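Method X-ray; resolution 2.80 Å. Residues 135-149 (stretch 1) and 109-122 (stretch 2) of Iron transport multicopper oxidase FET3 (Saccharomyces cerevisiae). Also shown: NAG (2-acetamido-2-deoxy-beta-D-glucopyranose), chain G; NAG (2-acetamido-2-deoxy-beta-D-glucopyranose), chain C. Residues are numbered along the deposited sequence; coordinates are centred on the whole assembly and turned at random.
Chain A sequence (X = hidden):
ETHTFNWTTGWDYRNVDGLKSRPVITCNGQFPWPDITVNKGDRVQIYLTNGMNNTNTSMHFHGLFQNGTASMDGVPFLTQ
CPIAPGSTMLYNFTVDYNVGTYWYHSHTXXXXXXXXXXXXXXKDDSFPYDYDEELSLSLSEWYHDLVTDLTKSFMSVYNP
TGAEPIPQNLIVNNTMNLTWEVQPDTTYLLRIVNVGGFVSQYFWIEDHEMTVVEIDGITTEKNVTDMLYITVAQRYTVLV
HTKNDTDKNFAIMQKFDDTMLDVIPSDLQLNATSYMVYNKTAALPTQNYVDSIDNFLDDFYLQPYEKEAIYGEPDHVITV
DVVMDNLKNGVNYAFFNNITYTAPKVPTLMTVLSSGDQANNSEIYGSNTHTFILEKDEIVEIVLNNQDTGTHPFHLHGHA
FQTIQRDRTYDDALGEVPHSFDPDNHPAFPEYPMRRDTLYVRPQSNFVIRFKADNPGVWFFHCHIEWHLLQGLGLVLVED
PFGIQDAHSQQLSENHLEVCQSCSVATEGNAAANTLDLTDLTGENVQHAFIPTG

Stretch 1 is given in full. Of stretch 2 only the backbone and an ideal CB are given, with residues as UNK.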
ATOM      1  N   LEU A 135      -6.160  -8.920 -18.545  1.00 69.35           N
ATOM      2  CA  LEU A 135      -5.040  -9.502 -17.788  1.00 69.00           C
ATOM      3  C   LEU A 135      -4.480  -8.478 -16.808  1.00 69.13           C
ATOM      4  O   LEU A 135      -4.904  -7.321 -16.786  1.00 69.32           O
ATOM      5  CB  LEU A 135      -3.911  -9.946 -18.722  1.00 68.91           C
ATOM      6  CG  LEU A 135      -3.046  -8.863 -19.374  1.00 67.98           C
ATOM      7  CD1 LEU A 135      -1.691  -9.423 -19.734  1.00 68.19           C
ATOM      8  CD2 LEU A 135      -3.741  -8.293 -20.574  1.00 67.93           C
ATOM      9  N   SER A 136      -3.504  -8.895 -16.013  1.00 69.07           N
ATOM     10  CA  SER A 136      -2.803  -7.966 -15.142  1.00 69.08           C
ATOM     11  C   SER A 136      -1.303  -8.111 -15.303  1.00 68.97           C
ATOM     12  O   SER A 136      -0.824  -9.117 -15.820  1.00 69.09           O
ATOM     13  CB  SER A 136      -3.178  -8.186 -13.677  1.00 69.21           C
ATOM     14  OG  SER A 136      -4.575  -8.355 -13.505  1.00 69.93           O
ATOM     15  N   LEU A 137      -0.572  -7.089 -14.876  1.00 68.59           N
ATOM     16  CA  LEU A 137       0.855  -7.187 -14.743  1.00 68.50           C
ATOM     17  C   LEU A 137       1.194  -6.704 -13.350  1.00 69.03           C
ATOM     18  O   LEU A 137       0.766  -5.611 -12.956  1.00 69.59           O
ATOM     19  CB  LEU A 137       1.558  -6.316 -15.764  1.00 68.09           C
ATOM     20  CG  LEU A 137       1.311  -6.527 -17.250  1.00 67.42           C
ATOM     21  CD1 LEU A 137       2.125  -5.500 -17.988  1.00 67.48           C
ATOM     22  CD2 LEU A 137       1.702  -7.917 -17.696  1.00 68.00           C
ATOM     23  N   SER A 138       1.939  -7.514 -12.599  1.00 69.07           N
ATOM     24  CA  SER A 138       2.391  -7.136 -11.274  1.00 69.05           C
ATOM     25  C   SER A 138       3.832  -6.672 -11.346  1.00 69.03           C
ATOM     26  O   SER A 138       4.748  -7.499 -11.380  1.00 69.61           O
ATOM     27  CB  SER A 138       2.313  -8.332 -10.325  1.00 69.47           C
ATOM     28  OG  SER A 138       0.988  -8.818 -10.182  1.00 71.47           O
ATOM     29  N   LEU A 139       4.036  -5.359 -11.374  1.00 68.66           N
ATOM     30  CA  LEU A 139       5.372  -4.788 -11.335  1.00 68.46           C
ATOM     31  C   LEU A 139       5.894  -4.793  -9.895  1.00 68.90           C
ATOM     32  O   LEU A 139       5.132  -4.577  -8.932  1.00 69.12           O
ATOM     33  CB  LEU A 139       5.366  -3.358 -11.869  1.00 68.15           C
ATOM     34  CG  LEU A 139       4.485  -2.983 -13.066  1.00 66.97           C
ATOM     35  CD1 LEU A 139       4.545  -1.470 -13.349  1.00 65.61           C
ATOM     36  CD2 LEU A 139       4.907  -3.751 -14.276  1.00 64.75           C
ATOM     37  N   SER A 140       7.198  -5.027  -9.753  1.00 68.88           N
ATOM     38  CA  SER A 140       7.847  -5.012  -8.444  1.00 69.08           C
ATOM     39  C   SER A 140       9.343  -4.835  -8.596  1.00 68.96           C
ATOM     40  O   SER A 140       9.845  -4.980  -9.693  1.00 69.41           O
ATOM     41  CB  SER A 140       7.554  -6.314  -7.694  1.00 69.19           C
ATOM     42  OG  SER A 140       8.202  -6.309  -6.443  1.00 69.45           O
ATOM     43  N   GLU A 141      10.049  -4.503  -7.516  1.00 68.82           N
ATOM     44  CA  GLU A 141      11.513  -4.652  -7.502  1.00 68.94           C
ATOM     45  C   GLU A 141      11.847  -5.967  -6.804  1.00 68.94           C
ATOM     46  O   GLU A 141      10.988  -6.540  -6.131  1.00 68.92           O
ATOM     47  CB  GLU A 141      12.219  -3.475  -6.823  1.00 68.55           C
ATOM     48  CG  GLU A 141      12.151  -3.474  -5.284  1.00 69.96           C
ATOM     49  CD  GLU A 141      10.780  -3.089  -4.747  1.00 71.33           C
ATOM     50  OE1 GLU A 141      10.472  -1.864  -4.733  1.00 69.95           O
ATOM     51  OE2 GLU A 141      10.016  -4.020  -4.354  1.00 71.66           O
ATOM     52  N   TRP A 142      13.082  -6.436  -6.963  1.00 68.82           N
ATOM     53  CA  TRP A 142      13.496  -7.690  -6.353  1.00 68.74           C
ATOM     54  C   TRP A 142      14.870  -7.576  -5.644  1.00 68.99           C
ATOM     55  O   TRP A 142      15.825  -6.995  -6.189  1.00 69.22           O
ATOM     56  CB  TRP A 142      13.493  -8.789  -7.417  1.00 68.47           C
ATOM     57  CG  TRP A 142      13.696 -10.137  -6.861  1.00 68.07           C
ATOM     58  CD1 TRP A 142      14.760 -10.959  -7.066  1.00 67.90           C
ATOM     59  CD2 TRP A 142      12.814 -10.831  -5.993  1.00 68.47           C
ATOM     60  NE1 TRP A 142      14.601 -12.135  -6.378  1.00 67.63           N
ATOM     61  CE2 TRP A 142      13.414 -12.081  -5.700  1.00 67.40           C
ATOM     62  CE3 TRP A 142      11.582 -10.520  -5.413  1.00 68.73           C
ATOM     63  CZ2 TRP A 142      12.822 -13.014  -4.870  1.00 66.23           C
ATOM     64  CZ3 TRP A 142      10.991 -11.467  -4.575  1.00 68.28           C
ATOM     65  CH2 TRP A 142      11.617 -12.694  -4.319  1.00 67.22           C
ATOM     66  N   TYR A 143      14.945  -8.113  -4.428  1.00 69.03           N
ATOM     67  CA  TYR A 143      16.183  -8.153  -3.639  1.00 68.89           C
ATOM     68  C   TYR A 143      16.738  -9.552  -3.647  1.00 68.90           C
ATOM     69  O   TYR A 143      15.993 -10.515  -3.783  1.00 69.25           O
ATOM     70  CB  TYR A 143      15.934  -7.720  -2.185  1.00 68.65           C
ATOM     71  CG  TYR A 143      15.696  -6.232  -2.004  1.00 68.09           C
ATOM     72  CD1 TYR A 143      14.448  -5.679  -2.231  1.00 68.37           C
ATOM     73  CD2 TYR A 143      16.722  -5.384  -1.613  1.00 68.71           C
ATOM     74  CE1 TYR A 143      14.215  -4.324  -2.074  1.00 68.40           C
ATOM     75  CE2 TYR A 143      16.503  -4.015  -1.450  1.00 69.46           C
ATOM     76  CZ  TYR A 143      15.240  -3.499  -1.687  1.00 68.89           C
ATOM     77  OH  TYR A 143      14.987  -2.158  -1.529  1.00 69.17           O
ATOM     78  N   HIS A 144      18.052  -9.659  -3.499  1.00 69.00           N
ATOM     79  CA  HIS A 144      18.733 -10.949  -3.434  1.00 68.92           C
ATOM     80  C   HIS A 144      18.897 -11.451  -2.019  1.00 69.09           C
ATOM     81  O   HIS A 144      19.229 -12.606  -1.802  1.00 69.51           O
ATOM     82  CB  HIS A 144      20.098 -10.817  -4.075  1.00 68.90           C
ATOM     83  CG  HIS A 144      20.046 -10.859  -5.563  1.00 69.42           C
ATOM     84  ND1 HIS A 144      21.150 -11.149  -6.340  1.00 69.53           N
ATOM     85  CD2 HIS A 144      19.009 -10.697  -6.415  1.00 66.95           C
ATOM     86  CE1 HIS A 144      20.794 -11.139  -7.612  1.00 68.22           C
ATOM     87  NE2 HIS A 144      19.503 -10.865  -7.682  1.00 68.25           N
ATOM     88  N   ASP A 145      18.697 -10.568  -1.055  1.00 69.27           N
ATOM     89  CA  ASP A 145      18.722 -10.945   0.333  1.00 69.51           C
ATOM     90  C   ASP A 145      17.330 -10.779   0.913  1.00 69.35           C
ATOM     91  O   ASP A 145      16.580  -9.899   0.499  1.00 69.46           O
ATOM     92  CB  ASP A 145      19.725 -10.079   1.094  1.00 70.01           C
ATOM     93  CG  ASP A 145      21.164 -10.269   0.601  1.00 72.01           C
ATOM     94  OD1 ASP A 145      21.916 -11.111   1.178  1.00 73.31           O
ATOM     95  OD2 ASP A 145      21.541  -9.570  -0.369  1.00 74.15           O
ATOM     96  N   LEU A 146      16.991 -11.627   1.875  1.00 69.39           N
ATOM     97  CA  LEU A 146      15.724 -11.544   2.588  1.00 69.36           C
ATOM     98  C   LEU A 146      15.654 -10.272   3.412  1.00 69.24           C
ATOM     99  O   LEU A 146      16.672  -9.736   3.843  1.00 69.10           O
ATOM    100  CB  LEU A 146      15.558 -12.735   3.519  1.00 69.87           C
ATOM    101  CG  LEU A 146      15.516 -14.142   2.936  1.00 70.70           C
ATOM    102  CD1 LEU A 146      16.933 -14.687   2.702  1.00 72.22           C
ATOM    103  CD2 LEU A 146      14.802 -14.994   3.938  1.00 71.66           C
ATOM    104  N   VAL A 147      14.438  -9.795   3.643  1.00 69.19           N
ATOM    105  CA  VAL A 147      14.244  -8.565   4.382  1.00 69.07           C
ATOM    106  C   VAL A 147      14.797  -8.666   5.803  1.00 69.25           C
ATOM    107  O   VAL A 147      15.449  -7.746   6.276  1.00 69.26           O
ATOM    108  CB  VAL A 147      12.800  -8.145   4.328  1.00 68.61           C
ATOM    109  CG1 VAL A 147      12.594  -6.858   5.059  1.00 69.32           C
ATOM    110  CG2 VAL A 147      12.441  -7.949   2.907  1.00 69.03           C
ATOM    111  N   THR A 148      14.582  -9.801   6.452  1.00 69.49           N
ATOM    112  CA  THR A 148      15.125 -10.037   7.780  1.00 69.88           C
ATOM    113  C   THR A 148      16.612  -9.682   7.882  1.00 69.93           C
ATOM    114  O   THR A 148      17.025  -9.007   8.840  1.00 69.93           O
ATOM    115  CB  THR A 148      14.799 -11.477   8.252  1.00 70.34           C
ATOM    116  OG1 THR A 148      13.550 -11.448   8.958  1.00 71.00           O
ATOM    117  CG2 THR A 148      15.903 -12.079   9.156  1.00 69.87           C
ATOM    118  N   ASP A 149      17.387 -10.102   6.878  1.00 69.96           N
ATOM    119  CA  ASP A 149      18.827  -9.834   6.827  1.00 70.12           C
ATOM    120  C   ASP A 149      19.200  -8.379   6.521  1.00 69.85           C
ATOM    121  O   ASP A 149      20.109  -7.813   7.155  1.00 69.88           O
ATOM    122  CB  ASP A 149      19.497 -10.810   5.871  1.00 70.45           C
ATOM    123  CG  ASP A 149      19.508 -12.220   6.422  1.00 72.11           C
ATOM    124  OD1 ASP A 149      19.580 -12.357   7.667  1.00 74.40           O
ATOM    125  OD2 ASP A 149      19.443 -13.188   5.634  1.00 74.29           O
ATOM    126  N   UNK A 109       6.624  -7.665   8.999  1.00 71.28           N
ATOM    127  CA  UNK A 109       7.842  -6.832   8.915  1.00 71.57           C
ATOM    128  C   UNK A 109       8.106  -6.391   7.462  1.00 71.41           C
ATOM    129  O   UNK A 109       7.541  -5.396   6.990  1.00 71.50           O
ATOM    130  CB  UNK A 109       9.050  -7.600   9.457  1.00 71.57           C
ATOM    131  N   UNK A 110       8.942  -7.131   6.739  1.00 71.15           N
ATOM    132  CA  UNK A 110       9.158  -6.836   5.328  1.00 70.67           C
ATOM    133  C   UNK A 110       8.608  -7.980   4.519  1.00 70.78           C
ATOM    134  O   UNK A 110       8.695  -7.998   3.280  1.00 71.36           O
ATOM    135  CB  UNK A 110      10.639  -6.607   5.017  1.00 70.67           C
ATOM    136  N   UNK A 111       8.054  -8.940   5.248  1.00 70.41           N
ATOM    137  CA  UNK A 111       7.434 -10.132   4.708  1.00 69.98           C
ATOM    138  C   UNK A 111       6.952 -10.025   3.238  1.00 69.68           C
ATOM    139  O   UNK A 111       7.381 -10.813   2.408  1.00 70.06           O
ATOM    140  CB  UNK A 111       6.247 -10.500   5.600  1.00 69.98           C
ATOM    141  N   UNK A 112       6.098  -9.072   2.875  1.00 69.20           N
ATOM    142  CA  UNK A 112       5.590  -9.123   1.485  1.00 69.21           C
ATOM    143  C   UNK A 112       6.634  -8.960   0.367  1.00 69.50           C
ATOM    144  O   UNK A 112       6.474  -9.545  -0.702  1.00 69.79           O
ATOM    145  CB  UNK A 112       4.537  -8.027   1.311  1.00 69.21           C
ATOM    146  N   UNK A 113       7.696  -8.190   0.600  1.00 69.75           N
ATOM    147  CA  UNK A 113       8.825  -8.181  -0.341  1.00 70.06           C
ATOM    148  C   UNK A 113       9.390  -9.564  -0.580  1.00 69.75           C
ATOM    149  O   UNK A 113       9.882  -9.840  -1.650  1.00 70.01           O
ATOM    150  CB  UNK A 113       9.936  -7.263   0.174  1.00 70.06           C
ATOM    151  N   UNK A 114       9.317 -10.435   0.413  1.00 69.69           N
ATOM    152  CA  UNK A 114       9.849 -11.773   0.264  1.00 69.70           C
ATOM    153  C   UNK A 114       8.844 -12.731  -0.372  1.00 69.64           C
ATOM    154  O   UNK A 114       9.011 -13.954  -0.294  1.00 69.84           O
ATOM    155  CB  UNK A 114      10.290 -12.309   1.628  1.00 69.70           C
ATOM    156  N   UNK A 115       7.799 -12.180  -0.994  1.00 69.47           N
ATOM    157  CA  UNK A 115       6.944 -12.959  -1.896  1.00 69.51           C
ATOM    158  C   UNK A 115       5.477 -13.107  -1.529  1.00 69.74           C
ATOM    159  O   UNK A 115       4.673 -13.532  -2.374  1.00 70.04           O
ATOM    160  CB  UNK A 115       7.534 -14.365  -2.023  1.00 69.51           C
ATOM    161  N   UNK A 116       5.118 -12.760  -0.290  1.00 69.72           N
ATOM    162  CA  UNK A 116       3.748 -12.982   0.215  1.00 69.63           C
ATOM    163  C   UNK A 116       2.795 -11.868  -0.225  1.00 69.69           C
ATOM    164  O   UNK A 116       2.485 -10.942   0.548  1.00 70.03           O
ATOM    165  CB  UNK A 116       3.756 -13.078   1.742  1.00 69.63           C
ATOM    166  N   UNK A 117       2.323 -11.976  -1.462  1.00 69.29           N
ATOM    167  CA  UNK A 117       1.519 -10.931  -2.081  1.00 69.39           C
ATOM    168  C   UNK A 117       0.889 -11.480  -3.365  1.00 69.28           C
ATOM    169  O   UNK A 117       1.437 -12.374  -4.005  1.00 69.28           O
ATOM    170  CB  UNK A 117       2.366  -9.691  -2.373  1.00 69.39           C
ATOM    171  N   UNK A 118      -0.269 -10.935  -3.727  1.00 69.21           N
ATOM    172  CA  UNK A 118      -1.088 -11.454  -4.807  1.00 68.96           C
ATOM    173  C   UNK A 118      -2.195 -10.475  -5.130  1.00 68.96           C
ATOM    174  O   UNK A 118      -2.484  -9.577  -4.340  1.00 69.03           O
ATOM    175  CB  UNK A 118      -1.669 -12.822  -4.443  1.00 68.96           C
ATOM    176  N   UNK A 119      -2.816 -10.646  -6.292  1.00 68.89           N
ATOM    177  CA  UNK A 119      -3.877  -9.758  -6.736  1.00 68.80           C
ATOM    178  C   UNK A 119      -5.260 -10.165  -6.238  1.00 68.98           C
ATOM    179  O   UNK A 119      -5.554 -11.338  -6.050  1.00 69.03           O
ATOM    180  CB  UNK A 119      -3.885  -9.698  -8.265  1.00 68.80           C
ATOM    181  N   UNK A 120      -6.111  -9.168  -6.045  1.00 69.24           N
ATOM    182  CA  UNK A 120      -7.478  -9.373  -5.596  1.00 69.35           C
ATOM    183  C   UNK A 120      -8.380  -8.566  -6.519  1.00 69.24           C
ATOM    184  O   UNK A 120      -8.418  -7.334  -6.425  1.00 69.34           O
ATOM    185  CB  UNK A 120      -7.661  -8.966  -4.133  1.00 69.35           C
ATOM    186  N   UNK A 121      -9.088  -9.255  -7.410  1.00 68.88           N
ATOM    187  CA  UNK A 121      -9.933  -8.589  -8.395  1.00 68.97           C
ATOM    188  C   UNK A 121     -11.397  -8.774  -8.086  1.00 69.02           C
ATOM    189  O   UNK A 121     -11.863  -9.911  -7.888  1.00 69.39           O
ATOM    190  CB  UNK A 121      -9.631  -9.111  -9.801  1.00 68.97           C
ATOM    191  N   UNK A 122     -12.124  -7.660  -8.050  1.00 68.91           N
ATOM    192  CA  UNK A 122     -13.579  -7.705  -7.910  1.00 69.02           C
ATOM    193  C   UNK A 122     -14.234  -7.187  -9.184  1.00 69.12           C
ATOM    194  O   UNK A 122     -13.996  -6.044  -9.585  1.00 69.21           O
ATOM    195  CB  UNK A 122     -14.037  -6.887  -6.701  1.00 69.02           C
TER
HETATM  196  C1  NAG G   1       0.574 -11.859 -15.161  1.00 65.65           C
HETATM  197  C2  NAG G   1       0.101 -12.428 -16.503  1.00 63.91           C
HETATM  198  C3  NAG G   1      -1.413 -12.308 -16.635  1.00 64.45           C
HETATM  199  C4  NAG G   1      -2.167 -12.838 -15.411  1.00 65.85           C
HETATM  200  C5  NAG G   1      -1.554 -12.256 -14.154  1.00 65.41           C
HETATM  201  C6  NAG G   1      -2.148 -13.000 -12.978  1.00 66.89           C
HETATM  202  C7  NAG G   1       1.374 -12.396 -18.594  1.00 65.72           C
HETATM  203  C8  NAG G   1       1.770 -11.624 -19.833  1.00 64.81           C
HETATM  204  N2  NAG G   1       0.758 -11.751 -17.603  1.00 63.94           N
HETATM  205  O3  NAG G   1      -1.812 -13.045 -17.758  1.00 64.22           O
HETATM  206  O4  NAG G   1      -3.514 -12.397 -15.383  1.00 68.46           O
HETATM  207  O5  NAG G   1      -0.169 -12.480 -14.137  1.00 65.20           O
HETATM  208  O6  NAG G   1      -1.712 -12.448 -11.761  1.00 68.98           O
HETATM  209  O7  NAG G   1       1.627 -13.597 -18.531  1.00 68.11           O
HETATM  210  C1  NAG C   2      -4.498 -13.315 -15.879  1.00 70.66           C
HETATM  211  C2  NAG C   2      -5.851 -12.811 -15.400  1.00 72.00           C
HETATM  212  C3  NAG C   2      -6.965 -13.696 -15.947  1.00 73.25           C
HETATM  213  C4  NAG C   2      -6.880 -13.922 -17.453  1.00 73.94           C
HETATM  214  C5  NAG C   2      -5.447 -14.247 -17.864  1.00 72.63           C
HETATM  215  C6  NAG C   2      -5.280 -14.176 -19.374  1.00 72.95           C
HETATM  216  C7  NAG C   2      -5.920 -11.712 -13.222  1.00 72.89           C
HETATM  217  C8  NAG C   2      -5.834 -11.907 -11.735  1.00 70.33           C
HETATM  218  N2  NAG C   2      -5.937 -12.825 -13.952  1.00 72.82           N
HETATM  219  O3  NAG C   2      -8.210 -13.136 -15.602  1.00 72.86           O
HETATM  220  O4  NAG C   2      -7.664 -15.051 -17.755  1.00 77.93           O
HETATM  221  O5  NAG C   2      -4.525 -13.347 -17.291  1.00 71.90           O
HETATM  222  O6  NAG C   2      -3.930 -14.426 -19.691  1.00 73.44           O
HETATM  223  O7  NAG C   2      -5.970 -10.583 -13.717  1.00 73.89           O

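Position 109 has a CB that points toward stretch 1 but finds nothing of it within 5.5 Å, so many side chains would fit; it is Asp-109. At 110 the choice is narrow: an ideal CB would lie 2.0 Å from Val-147 CG1, a clash, so a residue without a side chain is called for. Gly-110 lets Val-147 CG1 settle 3.4 Å from its CA. Positions 111 and 112 direct their CB atoms away from stretch 1, which says little about them; they are Gln-111 and Tyr-112.

Position 113, in a short 3-10 segment, points toward stretch 1. Its ideal CB is 3.8 Å from Val-147 CG2, and beyond lie the edge of the Tyr-143 ring, the hydroxyl of Ser-140 and the carboxylate of Glu-141. A long polar chain would suit, and an amide or a base would seem easier than an acid beside that carboxylate. The residue is nevertheless Glu-113. Its OE2 comes 2.6 Å from Glu-141 OE2, a close approach of like charges, and sits 3.1 Å from Tyr-143 CE1, near the plane of the ring.

At 114 the CB points sideways, yet the helix beginning at Val-147 offers a backbone NH nearby. The ideal CB is about 5.3 Å from Val-147 N, too far for the hydroxyl of Ser or Thr; Asp or Asn, with an acceptor one atom further out, would suit. Asp-114 reaches it with chi1 in m: Val-147 N donates to Asp-114 OD2 at 3.1 Å and, weakly, to Asp-114 OD1 at 3.4 Å.

Position 115 has phi/psi of 118/-13, where a CB would jam against the preceding carbonyl O; Gly-115 answers this. Position 116 is out of reach and holds Met-116.

With 117 a strand begins, roughly antiparallel to 135-142, and alternate side chains turn toward it. The CB of 117 is far from any partner, so only a long chain could reach the Ser-140 hydroxyl. Lys-117 does so, with chi2 to chi4 all t: Lys-117 NZ donates to Ser-140 OG at 3.2 Å and makes a long salt bridge, 4.0 Å, to Glu-113 OE1. Position 118 faces away and is Gly-118.

Position 119 points at Ser-136 and Ser-138, whose small side chains leave room for a branched aliphatic or Met. Leu-119 fills it: CD1 is 3.4 Å from Ser-136 CB, and CD2 is 3.8 Å from Ser-138 OG. Position 120 is out of reach; it is Phe-120. Position 121 again points toward stretch 1, with a sugar's acetyl methyl nearby, so an aliphatic would suit; Ile-121 CD1 lies 3.8 Å from C8 of NAG (chain C) and 4.3 Å from Ser-136 OG. Position 122, out of reach, is Ile-122.

Stretch 2 (109-122) DGQYEDGMKGLFII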
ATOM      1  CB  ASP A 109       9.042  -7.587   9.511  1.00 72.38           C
ATOM      2  CG  ASP A 109       9.015  -7.646  11.091  1.00 75.51           C
ATOM      3  OD1 ASP A 109       9.413  -6.627  11.736  1.00 77.94           O
ATOM      4  OD2 ASP A 109       8.653  -8.720  11.680  1.00 76.15           O
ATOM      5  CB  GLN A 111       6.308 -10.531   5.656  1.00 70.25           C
ATOM      6  CG  GLN A 111       5.971 -11.980   5.692  1.00 70.40           C
ATOM      7  CD  GLN A 111       5.760 -12.467   7.115  1.00 70.28           C
ATOM      8  OE1 GLN A 111       4.637 -12.749   7.535  1.00 70.21           O
ATOM      9  NE2 GLN A 111       6.848 -12.549   7.870  1.00 70.13           N
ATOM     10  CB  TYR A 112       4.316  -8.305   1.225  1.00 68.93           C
ATOM     11  CG  TYR A 112       4.459  -6.855   0.811  1.00 68.82           C
ATOM     12  CD1 TYR A 112       4.738  -6.488  -0.514  1.00 68.43           C
ATOM     13  CD2 TYR A 112       4.236  -5.840   1.735  1.00 68.74           C
ATOM     14  CE1 TYR A 112       4.827  -5.140  -0.884  1.00 67.46           C
ATOM     15  CE2 TYR A 112       4.320  -4.514   1.389  1.00 68.42           C
ATOM     16  CZ  TYR A 112       4.609  -4.161   0.090  1.00 69.10           C
ATOM     17  OH  TYR A 112       4.685  -2.811  -0.183  1.00 70.28           O
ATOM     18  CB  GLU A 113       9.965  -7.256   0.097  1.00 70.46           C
ATOM     19  CG  GLU A 113       9.850  -5.836  -0.472  1.00 74.05           C
ATOM     20  CD  GLU A 113      10.388  -5.669  -1.893  1.00 77.28           C
ATOM     21  OE1 GLU A 113      10.115  -6.479  -2.816  1.00 78.34           O
ATOM     22  OE2 GLU A 113      11.095  -4.675  -2.096  1.00 80.90           O
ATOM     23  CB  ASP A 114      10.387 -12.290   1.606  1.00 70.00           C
ATOM     24  CG  ASP A 114      11.696 -11.586   2.034  1.00 71.40           C
ATOM     25  OD1 ASP A 114      12.374 -10.962   1.174  1.00 72.79           O
ATOM     26  OD2 ASP A 114      12.055 -11.661   3.233  1.00 72.78           O
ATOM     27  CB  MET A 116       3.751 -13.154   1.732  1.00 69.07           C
ATOM     28  CG  MET A 116       2.448 -13.547   2.333  1.00 68.23           C
ATOM     29  SD  MET A 116       2.685 -13.989   4.091  1.00 69.49           S
ATOM     30  CE  MET A 116       1.001 -13.942   4.664  1.00 69.71           C
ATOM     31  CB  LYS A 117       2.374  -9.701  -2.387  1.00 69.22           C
ATOM     32  CG  LYS A 117       3.537  -9.988  -3.340  1.00 70.46           C
ATOM     33  CD  LYS A 117       4.668  -8.968  -3.207  1.00 71.40           C
ATOM     34  CE  LYS A 117       5.483  -8.821  -4.504  1.00 72.37           C
ATOM     35  NZ  LYS A 117       6.802  -8.157  -4.237  1.00 73.63           N
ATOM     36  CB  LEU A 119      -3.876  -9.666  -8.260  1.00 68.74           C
ATOM     37  CG  LEU A 119      -2.624  -9.126  -8.957  1.00 68.39           C
ATOM     38  CD1 LEU A 119      -2.916  -8.894 -10.406  1.00 68.04           C
ATOM     39  CD2 LEU A 119      -2.139  -7.838  -8.345  1.00 67.79           C
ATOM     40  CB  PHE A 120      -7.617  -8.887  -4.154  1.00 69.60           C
ATOM     41  CG  PHE A 120      -8.868  -9.355  -3.468  1.00 70.20           C
ATOM     42  CD1 PHE A 120     -10.121  -8.881  -3.861  1.00 69.77           C
ATOM     43  CD2 PHE A 120      -8.787 -10.253  -2.395  1.00 70.67           C
ATOM     44  CE1 PHE A 120     -11.276  -9.321  -3.218  1.00 71.24           C
ATOM     45  CE2 PHE A 120      -9.939 -10.700  -1.741  1.00 70.35           C
ATOM     46  CZ  PHE A 120     -11.185 -10.234  -2.145  1.00 70.42           C
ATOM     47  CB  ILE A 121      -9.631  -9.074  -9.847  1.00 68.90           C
ATOM     48  CG1 ILE A 121      -8.536  -8.226 -10.462  1.00 69.08           C
ATOM     49  CG2 ILE A 121     -10.836  -8.945 -10.740  1.00 68.47           C
ATOM     50  CD1 ILE A 121      -7.167  -8.705 -10.141  1.00 70.84           C
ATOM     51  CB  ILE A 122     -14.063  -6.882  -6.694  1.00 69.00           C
ATOM     52  CG1 ILE A 122     -13.313  -7.299  -5.430  1.00 68.72           C
ATOM     53  CG2 ILE A 122     -15.564  -7.044  -6.506  1.00 68.89           C
ATOM     54  CD1 ILE A 122     -13.381  -6.281  -4.327  1.00 69.36           C
TER
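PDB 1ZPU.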